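Local atomic coordinates of mucus binding protein (Lactobacillus reuteri, PDB entry 3I57), a protein that probably binds mucus at the bacterial surface, where it is probably anchored to the cell wall, and through a repeat of this type also binds immunoglobulin. Residues I30-T34 / K50-P54; G89-T93 / T119-N123. All coordinates share one frame; numbering follows the deposited sequence.

Overall arrangement
The two contacts lie in series along one elongated type 2 repeat. Interaction 1 (30-34 with 50-54) belongs to the Mucin binding domain and interaction 2 (89-93 with 119-123) to the Muc B2-like domain; their centres are about 42 Å apart and their nearest atoms about 27 Å, so neither touches the other. Continuity comes from the mixed sheet both reach, in which strand 67-80 pairs antiparallel with strand 112-127. Only interaction 1 comes near the calcium ion, held by Gln2, Asp60, Asp62 and Asn65: the side chain of Ile30 is about 9 Å from the metal. Interaction 2, by contrast, lies away from that site and joins its two segments through backbone pairing and the Arg122 side chain.

Interaction 1 (I30-T34 / K50-P54); sequences IPYST and KDNFP
Phe53 reaches into the bend of the 30-34 loop, and three residues of that loop meet it from different directions. The tight part is apolar. Tyr32 turns its ring edge to the Phe53 face in a T-shaped pair, with centroids 5.5 Å apart and planes at 72°; its CD2 sits over the rim of that face and not over the centre. Ile30 comes to the edge instead, its CG2 lying in the Phe53 ring plane 3.8 Å from Phe53 CZ. At the root of the ring, Thr34 CG2 packs 3.6 Å from Phe53 CB. The Tyr32 hydroxyl lies beyond this packing and is hydrogen-bonded to Asp20 and Tyr8.

The other end is polar. Thr34 OG1 donates to Asp51 OD2 over 2.7 Å, meeting the syn side of the carboxylate but 31° out of its plane. The second oxygen, Asp51 OD1, accepts from Phe53 N at 2.9 Å, an Asx turn, so both oxygens are engaged and the carboxylate's rotation is restrained. With Phe53 CG anti to the backbone N (chi1 -174°), the ring extends from that turn toward the loop. The solvent side belongs to Pro31 and Ser33, which point away from 50-54 and are exposed. The contact thus seats the loop leading into helix 35-43 against the end of strand 46-51, within the beta-grasp fold of the Mucin binding domain.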
# COMPACT_ATOMS: atom_id res chain seq x y z
N ILE A 30 25.29 29.56 -18.31
CA ILE A 30 23.86 29.26 -18.56
C ILE A 30 23.05 29.83 -17.39
O ILE A 30 23.29 29.43 -16.28
CB ILE A 30 23.58 27.73 -18.72
CG1 ILE A 30 24.30 27.14 -19.95
CG2 ILE A 30 22.05 27.48 -18.80
CD1 ILE A 30 24.54 25.62 -19.86
N PRO A 31 22.14 30.79 -17.64
CA PRO A 31 21.48 31.47 -16.53
C PRO A 31 20.31 30.66 -16.04
O PRO A 31 19.14 31.01 -16.29
CB PRO A 31 21.02 32.81 -17.14
CG PRO A 31 20.86 32.51 -18.59
CD PRO A 31 21.85 31.43 -18.94
N TYR A 32 20.61 29.55 -15.37
CA TYR A 32 19.59 28.61 -14.93
C TYR A 32 20.05 27.96 -13.63
O TYR A 32 21.26 27.70 -13.43
CB TYR A 32 19.41 27.51 -15.99
CG TYR A 32 18.26 26.55 -15.77
CD1 TYR A 32 16.99 26.84 -16.26
CD2 TYR A 32 18.47 25.34 -15.13
CE1 TYR A 32 15.93 25.97 -16.09
CE2 TYR A 32 17.43 24.46 -14.95
CZ TYR A 32 16.16 24.76 -15.45
OH TYR A 32 15.16 23.86 -15.24
N SER A 33 19.06 27.69 -12.80
CA SER A 33 19.24 26.85 -11.62
C SER A 33 18.14 25.80 -11.58
O SER A 33 16.99 26.07 -11.95
CB SER A 33 19.14 27.69 -10.34
OG SER A 33 18.85 26.87 -9.22
N THR A 34 18.50 24.61 -11.14
CA THR A 34 17.53 23.53 -11.01
C THR A 34 16.73 23.67 -9.72
O THR A 34 15.86 22.83 -9.45
CB THR A 34 18.26 22.19 -10.95
OG1 THR A 34 19.25 22.26 -9.90
CG2 THR A 34 18.91 21.85 -12.34
N LYS A 50 19.56 12.44 -8.52
CA LYS A 50 20.74 12.92 -9.18
C LYS A 50 20.47 14.15 -10.04
O LYS A 50 19.70 14.09 -11.00
CB LYS A 50 21.34 11.82 -10.05
CG LYS A 50 22.55 12.30 -10.81
CD LYS A 50 23.67 11.30 -10.74
CE LYS A 50 23.87 10.94 -9.30
NZ LYS A 50 25.30 10.93 -8.98
N ASP A 51 21.11 15.27 -9.69
CA ASP A 51 21.03 16.48 -10.51
C ASP A 51 22.30 16.55 -11.36
O ASP A 51 23.39 16.78 -10.85
CB ASP A 51 20.92 17.70 -9.59
CG ASP A 51 20.93 19.05 -10.32
OD1 ASP A 51 21.14 19.11 -11.56
OD2 ASP A 51 20.74 20.06 -9.61
N ASN A 52 22.13 16.36 -12.67
CA ASN A 52 23.24 16.30 -13.62
C ASN A 52 23.52 17.64 -14.30
O ASN A 52 24.36 17.72 -15.19
CB ASN A 52 22.95 15.26 -14.70
CG ASN A 52 22.98 13.85 -14.15
OD1 ASN A 52 22.06 13.05 -14.40
ND2 ASN A 52 24.01 13.54 -13.39
N PHE A 53 22.84 18.69 -13.88
CA PHE A 53 23.12 20.03 -14.40
C PHE A 53 24.31 20.62 -13.64
O PHE A 53 24.21 20.86 -12.45
CB PHE A 53 21.91 20.96 -14.20
CG PHE A 53 22.09 22.32 -14.86
CD1 PHE A 53 22.07 22.44 -16.24
CD2 PHE A 53 22.27 23.47 -14.10
CE1 PHE A 53 22.24 23.69 -16.85
CE2 PHE A 53 22.45 24.72 -14.70
CZ PHE A 53 22.43 24.83 -16.05
N PRO A 54 25.44 20.84 -14.32
CA PRO A 54 26.63 21.23 -13.59
C PRO A 54 26.60 22.69 -13.14
O PRO A 54 26.23 23.55 -13.92
CB PRO A 54 27.76 21.03 -14.61
CG PRO A 54 27.19 20.19 -15.67
CD PRO A 54 25.74 20.57 -15.73

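Interaction 2 (G89-T93 / T119-N123)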
# COMPACT_ATOMS: atom_id res chain seq x y z
N GLY A 89 -7.08 2.14 -2.75
CA GLY A 89 -8.16 1.60 -1.89
C GLY A 89 -7.82 0.36 -1.05
O GLY A 89 -8.69 -0.18 -0.37
N THR A 90 -6.57 -0.07 -1.06
CA THR A 90 -6.17 -1.21 -0.22
C THR A 90 -6.07 -0.74 1.22
O THR A 90 -5.88 0.44 1.48
CB THR A 90 -4.86 -1.86 -0.67
OG1 THR A 90 -3.83 -0.86 -0.71
CG2 THR A 90 -5.02 -2.46 -2.06
N LYS A 91 -6.20 -1.67 2.17
CA LYS A 91 -6.20 -1.30 3.58
C LYS A 91 -5.14 -2.03 4.36
O LYS A 91 -4.66 -3.10 3.93
CB LYS A 91 -7.55 -1.61 4.21
CG LYS A 91 -8.65 -0.68 3.77
CD LYS A 91 -9.97 -1.08 4.42
CE LYS A 91 -11.13 -0.42 3.70
NZ LYS A 91 -11.09 1.07 3.75
N GLY A 92 -4.80 -1.47 5.51
CA GLY A 92 -3.91 -2.12 6.47
C GLY A 92 -4.58 -3.05 7.47
O GLY A 92 -3.94 -3.54 8.40
N THR A 93 -5.88 -3.30 7.28
CA THR A 93 -6.64 -4.09 8.21
C THR A 93 -7.51 -5.09 7.48
O THR A 93 -7.85 -4.89 6.32
CB THR A 93 -7.54 -3.20 9.10
OG1 THR A 93 -8.41 -2.40 8.28
CG2 THR A 93 -6.67 -2.29 9.94
N THR A 119 -9.50 -9.51 13.78
CA THR A 119 -8.96 -8.46 12.92
C THR A 119 -7.46 -8.58 12.83
O THR A 119 -6.79 -8.78 13.85
CB THR A 119 -9.34 -7.07 13.49
OG1 THR A 119 -10.77 -6.92 13.40
CG2 THR A 119 -8.66 -5.96 12.72
N PHE A 120 -6.92 -8.51 11.60
CA PHE A 120 -5.47 -8.51 11.40
C PHE A 120 -5.03 -7.14 10.95
O PHE A 120 -5.83 -6.39 10.40
CB PHE A 120 -5.09 -9.48 10.27
CG PHE A 120 -5.38 -10.90 10.61
CD1 PHE A 120 -4.39 -11.69 11.15
CD2 PHE A 120 -6.65 -11.42 10.44
CE1 PHE A 120 -4.66 -13.01 11.50
CE2 PHE A 120 -6.94 -12.75 10.75
CZ PHE A 120 -5.95 -13.54 11.29
N THR A 121 -3.76 -6.82 11.21
CA THR A 121 -3.22 -5.52 10.81
C THR A 121 -1.92 -5.71 10.06
O THR A 121 -1.24 -6.73 10.21
CB THR A 121 -2.93 -4.58 12.02
OG1 THR A 121 -1.84 -5.10 12.80
CG2 THR A 121 -4.14 -4.44 12.88
N ARG A 122 -1.57 -4.73 9.26
CA ARG A 122 -0.29 -4.75 8.54
C ARG A 122 0.18 -3.31 8.36
O ARG A 122 -0.65 -2.41 8.10
CB ARG A 122 -0.42 -5.50 7.21
CG ARG A 122 -1.41 -4.87 6.19
CD ARG A 122 -1.61 -5.76 4.98
NE ARG A 122 -2.63 -5.22 4.09
CZ ARG A 122 -2.91 -5.73 2.89
NH1 ARG A 122 -2.22 -6.77 2.43
NH2 ARG A 122 -3.86 -5.19 2.14
N ASN A 123 1.47 -3.08 8.57
CA ASN A 123 2.05 -1.77 8.29
C ASN A 123 2.39 -1.69 6.83
O ASN A 123 2.38 -2.69 6.15
CB ASN A 123 3.30 -1.53 9.13
CG ASN A 123 2.94 -1.20 10.55
OD1 ASN A 123 3.13 -0.07 11.01
ND2 ASN A 123 2.34 -2.15 11.22
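Arg122 places its CG between the backbone N and the carbonyl carbon (chi1 62°), then runs extended from CG to NE, which carries the guanidinium alongside the 89-93 loop to Lys91. There NE and NH2 grip one acceptor side-on: Arg122 NE and Arg122 NH2 each lie 2.9 Å from Lys91 O. Both bonds are moderately bent, with N-H...O angles of 145° and 147°, as expected when two neighbouring N-H groups converge on one oxygen. Lys91 O lies in the guanidinium plane, at its edge, and the pair of bonds should restrain rotation of the group. Replacing Arg122 by an alanine removes both donors, which would probably leave Lys91 O without its side-chain partners and the loop at Lys91 less firmly held.

The stem of the same side chain packs on the next peptide, its CG 3.6 Å from Gly92 O. That carbonyl also receives Arg122 N at 2.8 Å, so main chain and side chain of one residue hold two successive carbonyls. This is where strand 93-104 begins to pair with strand 112-127 in the beta-grasp fold of the Muc B2-like domain. Thr93 and Thr121 form an antiparallel non-hydrogen-bonded pair, with both side chains on the same sheet face, and Thr121 OG1 is hydrogen-bonded to Glu140 and Asn139. Each residue of the pair also makes a CA-H...O contact: Thr121 CA approaches Gly92 O at 3.2 Å, and Thr93 CA approaches Phe120 O at 3.3 Å. Gly92 is packed so closely that a CB would sit 3.0 Å from Arg122 O, too near for a side chain.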